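Local coordinates for protein CDP-glucose-4,6-dehydratase (PDB 1RKX) that catalyses the NAD-dependent dehydration of CDP-D-glucose to CDP-4-dehydro-6-deoxy-D-glucose, using a Rossmann-type domain to hold the dinucleotide, at residues Ser5-Lys10 with Ile83-Ala88; Pro91-Ser96 with Asp155-Ser160; Ala126-Thr131 with Leu244-Leu249. All blocks are in the same frame, centred on the assembly; numbering follows the deposited sequence.

Interaction 1 of 3, residues Ser5-Lys10 with Ile83-Ala88; sequences SFWQGK and IVFHMA. With NAD (nicotinamide-adenine-dinucleotide), chain G.
The indole of Trp7 bridges residues 5-10 and 83-88, bringing the outer atoms of its six-membered ring to Ile83 and Phe85. From CB, chi1 of -64° puts CG anti to the carbonyl carbon and beside the backbone N. Near this root the neighbouring Phe6 is packed closely: CD1 of Trp7 lies in the plane of the Phe6 ring at its edge, while Phe6 CD2 sits above one face of the indole, 3.5 Å from its plane. Farther out, CZ3 meets the terminal methyl of Ile83, with 3.6 Å between Trp7 CZ3 and Ile83 CD1, and the two side chains cross at about a right angle. At the tip, Trp7 CH2 reaches Phe85 CZ at 3.9 Å, entering in the plane of the phenyl ring at its edge, tip to tip. A tryptophan suits this place because one long, flat side chain spans two residues of strand 83-86, Ile83 and Phe85, whose side chains start toward it. That strand is the middle one of the seven-stranded parallel sheet of a Rossmann fold; it lies between strands 11-15 and 126-130 and leads toward the dinucleotide, whose O3D donates to the backbone O of Met87 (3.0 Å). Ile83 CD1 also touches Phe6, with CE2 of that ring 4.0 Å from the methyl. A type II turn from Trp7 to Lys10 carries the chain into strand 11-15, and Gly9 takes its positive phi (78°) without the strain a side chain would bring. Lys10 folds back over Phe6, its CE above one face of the ring, and NZ donates to Phe6 O at 2.7 Å in the carbonyl plane. Beyond the segments, Leu29 and Ala246 of two helices also pack on Trp7.

Interaction 2 of 3, residues Pro91-Ser96 with Asp155-Ser160; sequences PLVRLS and DPYSNS. With NAD (nicotinamide-adenine-dinucleotide), chain G.
Tyr157, Ser96 and Val93 carry most of this contact, which sets the start of helix 93-98 against the N-terminus of helix 156-175. Tyr157 and Lys161 form the YxxxK motif of the short-chain dehydrogenase/reductase family, and Asp155 is the N-cap of their helix. Asp155 OD2 accepts from Ser158 N at 2.8 Å, the donor standing above the carboxylate plane, while Ser158 OG donates to OD1 on the syn side. Valine is a compact partner here: Val93 CG1 lies 3.5 Å from Asp155 OD2, and Val93 CG2 presses on the Tyr157 ring, 3.4 Å from CD2, the two side chains crossing at about a right angle. Ser96 does polar work in a small space. With chi1 of 75° its OG stands between the backbone N and the carbonyl carbon, where it donates to Val93 O in the carbonyl plane and accepts a weak bond from Tyr157 N (3.2 Å, 142°). Pro156, suited to the first turn because it needs no amide hydrogen there, brings its CG to 3.4 Å from Ser96 O. The Tyr157 ring, with CG anti to the backbone N, passes under Pro91, whose carbonyl O lies over one face, offset toward the rim. At the far end, Tyr157 OH is hydrogen-bonded to Ser132 OG and comes within 3.2 Å of NAD C6N on the nicotinamide ring. One water joins the groups: it donates to Pro91 O (2.8 Å) and also bonds Tyr157 OH and NAD O2D.

Interaction 3 of 3, residues Ala126-Thr131 with Leu244-Leu249; sequences AVVNIT and LLAQKL. With NAD (nicotinamide-adenine-dinucleotide), chain G.
Ala126 opens strand 126-130 by pressing its methyl against helix 244-249: Ala126 CB is 3.6 Å from Leu249 CB and 3.8 Å from the backbone O of Ala246. Backbone and side chain meet here at close quarters, and the CA atoms of Ala126 and Leu249 are the nearest pair between the two segments; the small side chain of alanine lets the helix come near. Val127 turns its own side chain from the helix, yet its carbonyl takes part, with Leu249 CD1 3.8 Å from Val127 O. Val128 faces the helix again and does the main packing through one branch. That branch, CG2, is anti to the carbonyl carbon, and it lies 3.8 Å from Leu249 CD1; the two side chains cross obliquely. The same methyl also reaches Ala246 CB at 4.2 Å and, more loosely, Leu245 CD2. One methyl of a beta-branched valine thus touches three helix residues, one of them an alanine small enough to admit it. Chi1 of -73° sets Leu249 CG anti to the carbonyl carbon, beside the backbone N, and CD1 lies beyond it. Side chain meets side chain through carbon alone, with the carbonyl oxygens of Val127 and Ala246 against methyl groups. Phe85 of neighbouring strand 83-86 also packs on Ala246 and Val128. Further on, the strand leaves the helix for the cofactor: Ile130 CG2 lies 3.5 Å from NAD O4D, and Thr131 O is 3.6 Å from NAD C6N while accepting a hydrogen bond from Lys161 NZ. Strand and helix run roughly antiparallel, their axes 149° apart in direction and 7.7 Å at closest approach, a layered packing of helix on parallel sheet typical of the Rossmann fold, with the dinucleotide at the C-terminal strand ends.

In the fold
Interactions 1 and 3 are buried and belong to one sheet: strands 83-86 and 126-130 are neighbours, joined by backbone bonds such as Val84 O to Val128 N, and the centres of the two interactions lie about 9 Å apart. Both cover the sheet with hydrocarbon, aromatic rings around an isoleucine in the first, alanine, valine and leucine in the second. Interaction 2, partly buried and on the opposite side of the chain's centre from interaction 1, joins two helix starts instead, so a weak serine hydroxyl bond and a bound water join its packing, beside a helix capped by its own aspartate. All three touch NAD: interactions 1 and 3 at strand ends, interaction 2 through Pro91 and Tyr157.

Interaction 1 of 3, residues Ser5-Lys10 with Ile83-Ala88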
# COMPACT_ATOMS: atom_id res chain seq x y z
N SER C 5 30.12 -25.11 15.97
CA SER C 5 30.79 -26.07 15.10
C SER C 5 30.92 -25.54 13.67
O SER C 5 31.98 -25.64 13.06
CB SER C 5 30.02 -27.40 15.10
OG SER C 5 30.57 -28.31 14.17
N PHE C 6 29.82 -24.99 13.16
CA PHE C 6 29.77 -24.45 11.80
C PHE C 6 30.86 -23.42 11.50
O PHE C 6 31.46 -23.45 10.43
CB PHE C 6 28.40 -23.79 11.56
CG PHE C 6 28.31 -23.02 10.26
CD1 PHE C 6 28.06 -23.68 9.06
CD2 PHE C 6 28.51 -21.64 10.24
CE1 PHE C 6 27.99 -22.97 7.86
CE2 PHE C 6 28.45 -20.93 9.04
CZ PHE C 6 28.19 -21.59 7.85
N TRP C 7 31.09 -22.51 12.44
CA TRP C 7 32.07 -21.46 12.25
C TRP C 7 33.53 -21.88 12.29
O TRP C 7 34.40 -21.17 11.78
CB TRP C 7 31.82 -20.34 13.26
CG TRP C 7 30.50 -19.71 13.02
CD1 TRP C 7 29.31 -20.01 13.64
CD2 TRP C 7 30.19 -18.77 11.99
NE1 TRP C 7 28.28 -19.32 13.05
CE2 TRP C 7 28.79 -18.54 12.04
CE3 TRP C 7 30.95 -18.09 11.03
CZ2 TRP C 7 28.14 -17.67 11.15
CZ3 TRP C 7 30.30 -17.22 10.15
CH2 TRP C 7 28.91 -17.02 10.22
N GLN C 8 33.80 -23.05 12.86
CA GLN C 8 35.17 -23.54 12.95
C GLN C 8 35.83 -23.62 11.58
O GLN C 8 35.37 -24.34 10.69
CB GLN C 8 35.18 -24.92 13.61
CG GLN C 8 36.57 -25.43 13.96
CD GLN C 8 37.28 -24.54 14.97
OE1 GLN C 8 36.75 -24.27 16.05
NE2 GLN C 8 38.49 -24.10 14.63
N GLY C 9 36.91 -22.86 11.40
CA GLY C 9 37.63 -22.88 10.14
C GLY C 9 37.05 -22.09 8.97
O GLY C 9 37.65 -22.07 7.90
N LYS C 10 35.89 -21.46 9.15
CA LYS C 10 35.29 -20.68 8.07
C LYS C 10 36.09 -19.41 7.83
O LYS C 10 36.52 -18.75 8.78
CB LYS C 10 33.84 -20.31 8.40
CG LYS C 10 32.86 -21.47 8.39
CD LYS C 10 32.68 -22.04 6.99
CE LYS C 10 31.61 -23.11 6.95
NZ LYS C 10 31.92 -24.26 7.85
N ILE C 83 32.42 -16.27 3.57
CA ILE C 83 31.37 -15.48 4.21
C ILE C 83 31.84 -14.05 4.40
O ILE C 83 32.97 -13.80 4.83
CB ILE C 83 31.00 -16.07 5.59
CG1 ILE C 83 30.54 -17.52 5.43
CG2 ILE C 83 29.88 -15.24 6.22
CD1 ILE C 83 30.29 -18.24 6.74
N VAL C 84 30.97 -13.10 4.08
CA VAL C 84 31.29 -11.69 4.21
C VAL C 84 30.24 -10.92 5.00
O VAL C 84 29.04 -11.06 4.75
CB VAL C 84 31.42 -11.01 2.83
CG1 VAL C 84 31.68 -9.52 3.02
CG2 VAL C 84 32.54 -11.66 2.02
N PHE C 85 30.69 -10.10 5.94
CA PHE C 85 29.81 -9.24 6.73
C PHE C 85 30.27 -7.82 6.42
O PHE C 85 31.40 -7.44 6.75
CB PHE C 85 29.96 -9.50 8.23
CG PHE C 85 29.36 -10.79 8.70
CD1 PHE C 85 30.14 -11.93 8.82
CD2 PHE C 85 28.00 -10.86 9.04
CE1 PHE C 85 29.58 -13.14 9.28
CE2 PHE C 85 27.44 -12.05 9.50
CZ PHE C 85 28.23 -13.19 9.62
N HIS C 86 29.40 -7.04 5.78
CA HIS C 86 29.75 -5.66 5.45
C HIS C 86 29.16 -4.71 6.49
O HIS C 86 27.97 -4.43 6.47
CB HIS C 86 29.22 -5.32 4.05
CG HIS C 86 29.46 -3.90 3.63
ND1 HIS C 86 30.68 -3.28 3.77
CD2 HIS C 86 28.64 -2.99 3.07
CE1 HIS C 86 30.60 -2.04 3.31
NE2 HIS C 86 29.37 -1.84 2.88
N MET C 87 30.01 -4.23 7.39
CA MET C 87 29.57 -3.31 8.42
C MET C 87 30.20 -1.93 8.36
O MET C 87 29.82 -1.04 9.11
CB MET C 87 29.80 -3.92 9.81
CG MET C 87 28.85 -5.06 10.12
SD MET C 87 28.68 -5.39 11.88
CE MET C 87 30.05 -6.44 12.13
N ALA C 88 31.17 -1.75 7.46
CA ALA C 88 31.83 -0.46 7.33
C ALA C 88 30.88 0.56 6.72
O ALA C 88 30.21 0.29 5.72
CB ALA C 88 33.08 -0.59 6.47
PA NAD G . 31.31 2.46 14.34
O1A NAD G . 31.57 3.86 13.96
O2A NAD G . 31.78 2.02 15.68
O5B NAD G . 31.93 1.45 13.25
C5B NAD G . 32.00 1.87 11.87
C4B NAD G . 33.09 1.11 11.12
O4B NAD G . 33.02 1.68 9.79
C3B NAD G . 34.49 1.41 11.63
O3B NAD G . 35.16 0.15 11.80
C2B NAD G . 35.07 2.28 10.53
O2B NAD G . 36.52 2.23 10.45
C1B NAD G . 34.33 1.77 9.32
N9A NAD G . 34.37 2.70 8.20
C8A NAD G . 33.72 3.90 8.09
N7A NAD G . 33.97 4.53 6.94
C5A NAD G . 34.84 3.68 6.28
C6A NAD G . 35.47 3.79 5.02
N6A NAD G . 35.35 4.78 4.17
N1A NAD G . 36.30 2.76 4.64
C2A NAD G . 36.45 1.71 5.51
N3A NAD G . 35.91 1.50 6.70
C4A NAD G . 35.10 2.54 7.04
O3 NAD G . 29.78 2.19 14.19
PN NAD G . 28.89 0.85 14.50
O1N NAD G . 27.97 1.26 15.57
O2N NAD G . 29.81 -0.24 14.89
O5D NAD G . 28.09 0.65 13.14
C5D NAD G . 28.33 -0.57 12.42
C4D NAD G . 27.43 -0.63 11.20
O4D NAD G . 26.07 -0.73 11.75
C3D NAD G . 27.38 0.57 10.26
O3D NAD G . 27.06 0.08 8.94
C2D NAD G . 26.24 1.39 10.84
O2D NAD G . 25.71 2.29 9.85
C1D NAD G . 25.27 0.30 11.21
N1N NAD G . 24.28 0.75 12.18
C2N NAD G . 24.58 0.92 13.54
C3N NAD G . 23.51 1.29 14.53
C7N NAD G . 23.90 1.40 15.95
O7N NAD G . 23.00 1.69 16.75
N7N NAD G . 25.16 1.19 16.39
C4N NAD G . 22.14 1.64 14.01
C5N NAD G . 22.00 1.43 12.53
C6N NAD G . 22.96 1.03 11.72

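Interaction 2 of 3, residues Pro91-Ser96 with Asp155-Ser160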
# COMPACT_ATOMS: atom_id res chain seq x y z
N PRO C 91 28.35 5.94 9.88
CA PRO C 91 27.14 5.70 10.66
C PRO C 91 26.44 6.83 11.40
O PRO C 91 25.43 6.59 12.04
CB PRO C 91 27.61 4.64 11.64
CG PRO C 91 28.93 5.24 12.06
CD PRO C 91 29.54 5.72 10.72
N LEU C 92 26.97 8.05 11.31
CA LEU C 92 26.38 9.17 12.04
C LEU C 92 25.46 10.09 11.24
O LEU C 92 25.86 10.63 10.20
CB LEU C 92 27.50 9.99 12.68
CG LEU C 92 28.49 9.21 13.55
CD1 LEU C 92 29.55 10.17 14.09
CD2 LEU C 92 27.76 8.52 14.69
N VAL C 93 24.25 10.31 11.75
CA VAL C 93 23.29 11.18 11.09
C VAL C 93 23.81 12.62 11.13
O VAL C 93 23.85 13.31 10.11
CB VAL C 93 21.90 11.13 11.79
CG1 VAL C 93 20.98 12.19 11.22
CG2 VAL C 93 21.27 9.76 11.60
N ARG C 94 24.20 13.06 12.32
CA ARG C 94 24.71 14.42 12.50
C ARG C 94 25.78 14.74 11.47
O ARG C 94 25.67 15.72 10.73
CB ARG C 94 25.31 14.56 13.90
CG ARG C 94 26.01 15.88 14.15
CD ARG C 94 26.82 15.78 15.42
NE ARG C 94 26.00 15.23 16.50
CZ ARG C 94 26.48 14.67 17.60
NH1 ARG C 94 27.80 14.58 17.78
NH2 ARG C 94 25.65 14.20 18.51
N LEU C 95 26.82 13.92 11.42
CA LEU C 95 27.90 14.14 10.47
C LEU C 95 27.44 14.16 9.01
O LEU C 95 27.98 14.93 8.21
CB LEU C 95 28.99 13.08 10.65
CG LEU C 95 30.24 13.32 9.81
CD1 LEU C 95 30.87 14.66 10.22
CD2 LEU C 95 31.23 12.18 9.99
N SER C 96 26.46 13.33 8.67
CA SER C 96 25.97 13.26 7.29
C SER C 96 25.43 14.61 6.81
O SER C 96 25.38 14.87 5.61
CB SER C 96 24.89 12.19 7.14
OG SER C 96 23.64 12.59 7.70
N ASP C 155 17.54 12.28 6.23
CA ASP C 155 18.90 12.78 6.26
C ASP C 155 19.79 11.94 5.33
O ASP C 155 19.43 10.82 4.97
CB ASP C 155 19.45 12.70 7.68
CG ASP C 155 19.45 11.28 8.20
OD1 ASP C 155 18.37 10.81 8.60
OD2 ASP C 155 20.51 10.63 8.17
N PRO C 156 20.96 12.48 4.95
CA PRO C 156 21.89 11.78 4.06
C PRO C 156 22.29 10.38 4.55
O PRO C 156 22.41 9.45 3.73
CB PRO C 156 23.07 12.73 3.99
CG PRO C 156 22.40 14.08 4.07
CD PRO C 156 21.40 13.87 5.19
N TYR C 157 22.49 10.22 5.85
CA TYR C 157 22.86 8.92 6.39
C TYR C 157 21.74 7.90 6.16
O TYR C 157 21.95 6.85 5.55
CB TYR C 157 23.16 9.00 7.90
CG TYR C 157 23.04 7.66 8.59
CD1 TYR C 157 24.03 6.69 8.44
CD2 TYR C 157 21.91 7.35 9.35
CE1 TYR C 157 23.88 5.42 9.03
CE2 TYR C 157 21.75 6.09 9.93
CZ TYR C 157 22.74 5.14 9.77
OH TYR C 157 22.58 3.90 10.34
N SER C 158 20.55 8.22 6.67
CA SER C 158 19.40 7.33 6.52
C SER C 158 19.16 7.04 5.05
O SER C 158 18.98 5.88 4.65
CB SER C 158 18.14 7.98 7.13
OG SER C 158 18.31 8.22 8.51
N ASN C 159 19.19 8.08 4.23
CA ASN C 159 18.95 7.93 2.81
C ASN C 159 20.02 7.08 2.11
O ASN C 159 19.71 6.29 1.22
CB ASN C 159 18.84 9.31 2.15
CG ASN C 159 18.27 9.24 0.74
OD1 ASN C 159 19.01 9.19 -0.24
ND2 ASN C 159 16.94 9.21 0.65
N SER C 160 21.27 7.24 2.53
CA SER C 160 22.35 6.46 1.93
C SER C 160 22.14 4.98 2.23
O SER C 160 22.52 4.12 1.43
CB SER C 160 23.72 6.92 2.44
OG SER C 160 23.97 6.51 3.77
PA NAD G . 31.31 2.46 14.34
O1A NAD G . 31.57 3.86 13.96
O2A NAD G . 31.78 2.02 15.68
O5B NAD G . 31.93 1.45 13.25
C5B NAD G . 32.00 1.87 11.87
C4B NAD G . 33.09 1.11 11.12
O4B NAD G . 33.02 1.68 9.79
C3B NAD G . 34.49 1.41 11.63
O3B NAD G . 35.16 0.15 11.80
C2B NAD G . 35.07 2.28 10.53
O2B NAD G . 36.52 2.23 10.45
C1B NAD G . 34.33 1.77 9.32
N9A NAD G . 34.37 2.70 8.20
C8A NAD G . 33.72 3.90 8.09
N7A NAD G . 33.97 4.53 6.94
C5A NAD G . 34.84 3.68 6.28
C6A NAD G . 35.47 3.79 5.02
N6A NAD G . 35.35 4.78 4.17
N1A NAD G . 36.30 2.76 4.64
C2A NAD G . 36.45 1.71 5.51
N3A NAD G . 35.91 1.50 6.70
C4A NAD G . 35.10 2.54 7.04
O3 NAD G . 29.78 2.19 14.19
PN NAD G . 28.89 0.85 14.50
O1N NAD G . 27.97 1.26 15.57
O2N NAD G . 29.81 -0.24 14.89
O5D NAD G . 28.09 0.65 13.14
C5D NAD G . 28.33 -0.57 12.42
C4D NAD G . 27.43 -0.63 11.20
O4D NAD G . 26.07 -0.73 11.75
C3D NAD G . 27.38 0.57 10.26
O3D NAD G . 27.06 0.08 8.94
C2D NAD G . 26.24 1.39 10.84
O2D NAD G . 25.71 2.29 9.85
C1D NAD G . 25.27 0.30 11.21
N1N NAD G . 24.28 0.75 12.18
C2N NAD G . 24.58 0.92 13.54
C3N NAD G . 23.51 1.29 14.53
C7N NAD G . 23.90 1.40 15.95
O7N NAD G . 23.00 1.69 16.75
N7N NAD G . 25.16 1.19 16.39
C4N NAD G . 22.14 1.64 14.01
C5N NAD G . 22.00 1.43 12.53
C6N NAD G . 22.96 1.03 11.72
O HOH W 1 24.56 3.95 11.92

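Interaction 3 of 3, residues Ala126-Thr131 with Leu244-Leu249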
# COMPACT_ATOMS: atom_id res chain seq x y z
N ALA C 126 28.06 -16.69 1.37
CA ALA C 126 27.09 -15.87 2.09
C ALA C 126 27.57 -14.44 2.29
O ALA C 126 28.70 -14.19 2.70
CB ALA C 126 26.78 -16.49 3.44
N VAL C 127 26.69 -13.49 1.98
CA VAL C 127 27.01 -12.08 2.15
C VAL C 127 25.91 -11.44 3.00
O VAL C 127 24.72 -11.52 2.67
CB VAL C 127 27.06 -11.34 0.78
CG1 VAL C 127 27.42 -9.86 1.00
CG2 VAL C 127 28.08 -12.00 -0.13
N VAL C 128 26.32 -10.83 4.10
CA VAL C 128 25.39 -10.17 4.99
C VAL C 128 25.76 -8.70 5.03
O VAL C 128 26.77 -8.31 5.62
CB VAL C 128 25.45 -10.75 6.41
CG1 VAL C 128 24.57 -9.93 7.35
CG2 VAL C 128 24.97 -12.20 6.39
N ASN C 129 24.95 -7.88 4.37
CA ASN C 129 25.20 -6.46 4.31
C ASN C 129 24.39 -5.71 5.36
O ASN C 129 23.16 -5.67 5.31
CB ASN C 129 24.86 -5.95 2.90
CG ASN C 129 24.92 -4.44 2.81
OD1 ASN C 129 25.63 -3.79 3.59
ND2 ASN C 129 24.19 -3.87 1.86
N ILE C 130 25.09 -5.11 6.31
CA ILE C 130 24.47 -4.34 7.37
C ILE C 130 24.11 -2.95 6.84
O ILE C 130 24.98 -2.16 6.46
CB ILE C 130 25.40 -4.17 8.59
CG1 ILE C 130 25.50 -5.48 9.37
CG2 ILE C 130 24.88 -3.07 9.51
CD1 ILE C 130 26.13 -6.62 8.60
N THR C 131 22.82 -2.65 6.82
CA THR C 131 22.38 -1.34 6.37
C THR C 131 21.97 -0.55 7.61
O THR C 131 22.84 -0.07 8.34
CB THR C 131 21.23 -1.46 5.34
OG1 THR C 131 20.13 -2.17 5.91
CG2 THR C 131 21.72 -2.19 4.10
N LEU C 244 23.17 -16.18 12.65
CA LEU C 244 22.18 -17.19 12.32
C LEU C 244 21.84 -17.11 10.84
O LEU C 244 21.75 -18.13 10.15
CB LEU C 244 20.91 -16.98 13.16
CG LEU C 244 19.75 -17.94 12.91
CD1 LEU C 244 20.19 -19.37 13.24
CD2 LEU C 244 18.57 -17.52 13.77
N LEU C 245 21.64 -15.90 10.34
CA LEU C 245 21.32 -15.69 8.94
C LEU C 245 22.47 -16.15 8.04
O LEU C 245 22.24 -16.80 7.02
CB LEU C 245 21.03 -14.21 8.66
CG LEU C 245 20.79 -13.82 7.20
CD1 LEU C 245 19.59 -14.56 6.65
CD2 LEU C 245 20.59 -12.31 7.10
N ALA C 246 23.70 -15.82 8.42
CA ALA C 246 24.87 -16.20 7.64
C ALA C 246 24.93 -17.71 7.48
O ALA C 246 25.19 -18.22 6.39
CB ALA C 246 26.14 -15.70 8.32
N GLN C 247 24.68 -18.42 8.57
CA GLN C 247 24.73 -19.88 8.53
C GLN C 247 23.69 -20.41 7.55
O GLN C 247 23.98 -21.29 6.75
CB GLN C 247 24.48 -20.46 9.92
CG GLN C 247 25.02 -21.87 10.07
CD GLN C 247 24.68 -22.50 11.40
OE1 GLN C 247 24.66 -21.82 12.43
NE2 GLN C 247 24.42 -23.80 11.38
N LYS C 248 22.48 -19.86 7.61
CA LYS C 248 21.42 -20.31 6.72
C LYS C 248 21.70 -19.97 5.26
O LYS C 248 21.43 -20.78 4.38
CB LYS C 248 20.07 -19.72 7.15
CG LYS C 248 19.49 -20.41 8.37
CD LYS C 248 18.06 -19.99 8.62
CE LYS C 248 17.41 -20.86 9.68
NZ LYS C 248 18.11 -20.79 10.99
N LEU C 249 22.25 -18.79 5.00
CA LEU C 249 22.59 -18.39 3.64
C LEU C 249 23.63 -19.37 3.09
O LEU C 249 23.59 -19.76 1.93
CB LEU C 249 23.17 -16.97 3.62
CG LEU C 249 22.19 -15.81 3.85
CD1 LEU C 249 22.97 -14.54 4.16
CD2 LEU C 249 21.31 -15.64 2.62
PA NAD G . 31.31 2.46 14.34
O1A NAD G . 31.57 3.86 13.96
O2A NAD G . 31.78 2.02 15.68
O5B NAD G . 31.93 1.45 13.25
C5B NAD G . 32.00 1.87 11.87
C4B NAD G . 33.09 1.11 11.12
O4B NAD G . 33.02 1.68 9.79
C3B NAD G . 34.49 1.41 11.63
O3B NAD G . 35.16 0.15 11.80
C2B NAD G . 35.07 2.28 10.53
O2B NAD G . 36.52 2.23 10.45
C1B NAD G . 34.33 1.77 9.32
N9A NAD G . 34.37 2.70 8.20
C8A NAD G . 33.72 3.90 8.09
N7A NAD G . 33.97 4.53 6.94
C5A NAD G . 34.84 3.68 6.28
C6A NAD G . 35.47 3.79 5.02
N6A NAD G . 35.35 4.78 4.17
N1A NAD G . 36.30 2.76 4.64
C2A NAD G . 36.45 1.71 5.51
N3A NAD G . 35.91 1.50 6.70
C4A NAD G . 35.10 2.54 7.04
O3 NAD G . 29.78 2.19 14.19
PN NAD G . 28.89 0.85 14.50
O1N NAD G . 27.97 1.26 15.57
O2N NAD G . 29.81 -0.24 14.89
O5D NAD G . 28.09 0.65 13.14
C5D NAD G . 28.33 -0.57 12.42
C4D NAD G . 27.43 -0.63 11.20
O4D NAD G . 26.07 -0.73 11.75
C3D NAD G . 27.38 0.57 10.26
O3D NAD G . 27.06 0.08 8.94
C2D NAD G . 26.24 1.39 10.84
O2D NAD G . 25.71 2.29 9.85
C1D NAD G . 25.27 0.30 11.21
N1N NAD G . 24.28 0.75 12.18
C2N NAD G . 24.58 0.92 13.54
C3N NAD G . 23.51 1.29 14.53
C7N NAD G . 23.90 1.40 15.95
O7N NAD G . 23.00 1.69 16.75
N7N NAD G . 25.16 1.19 16.39
C4N NAD G . 22.14 1.64 14.01
C5N NAD G . 22.00 1.43 12.53
C6N NAD G . 22.96 1.03 11.72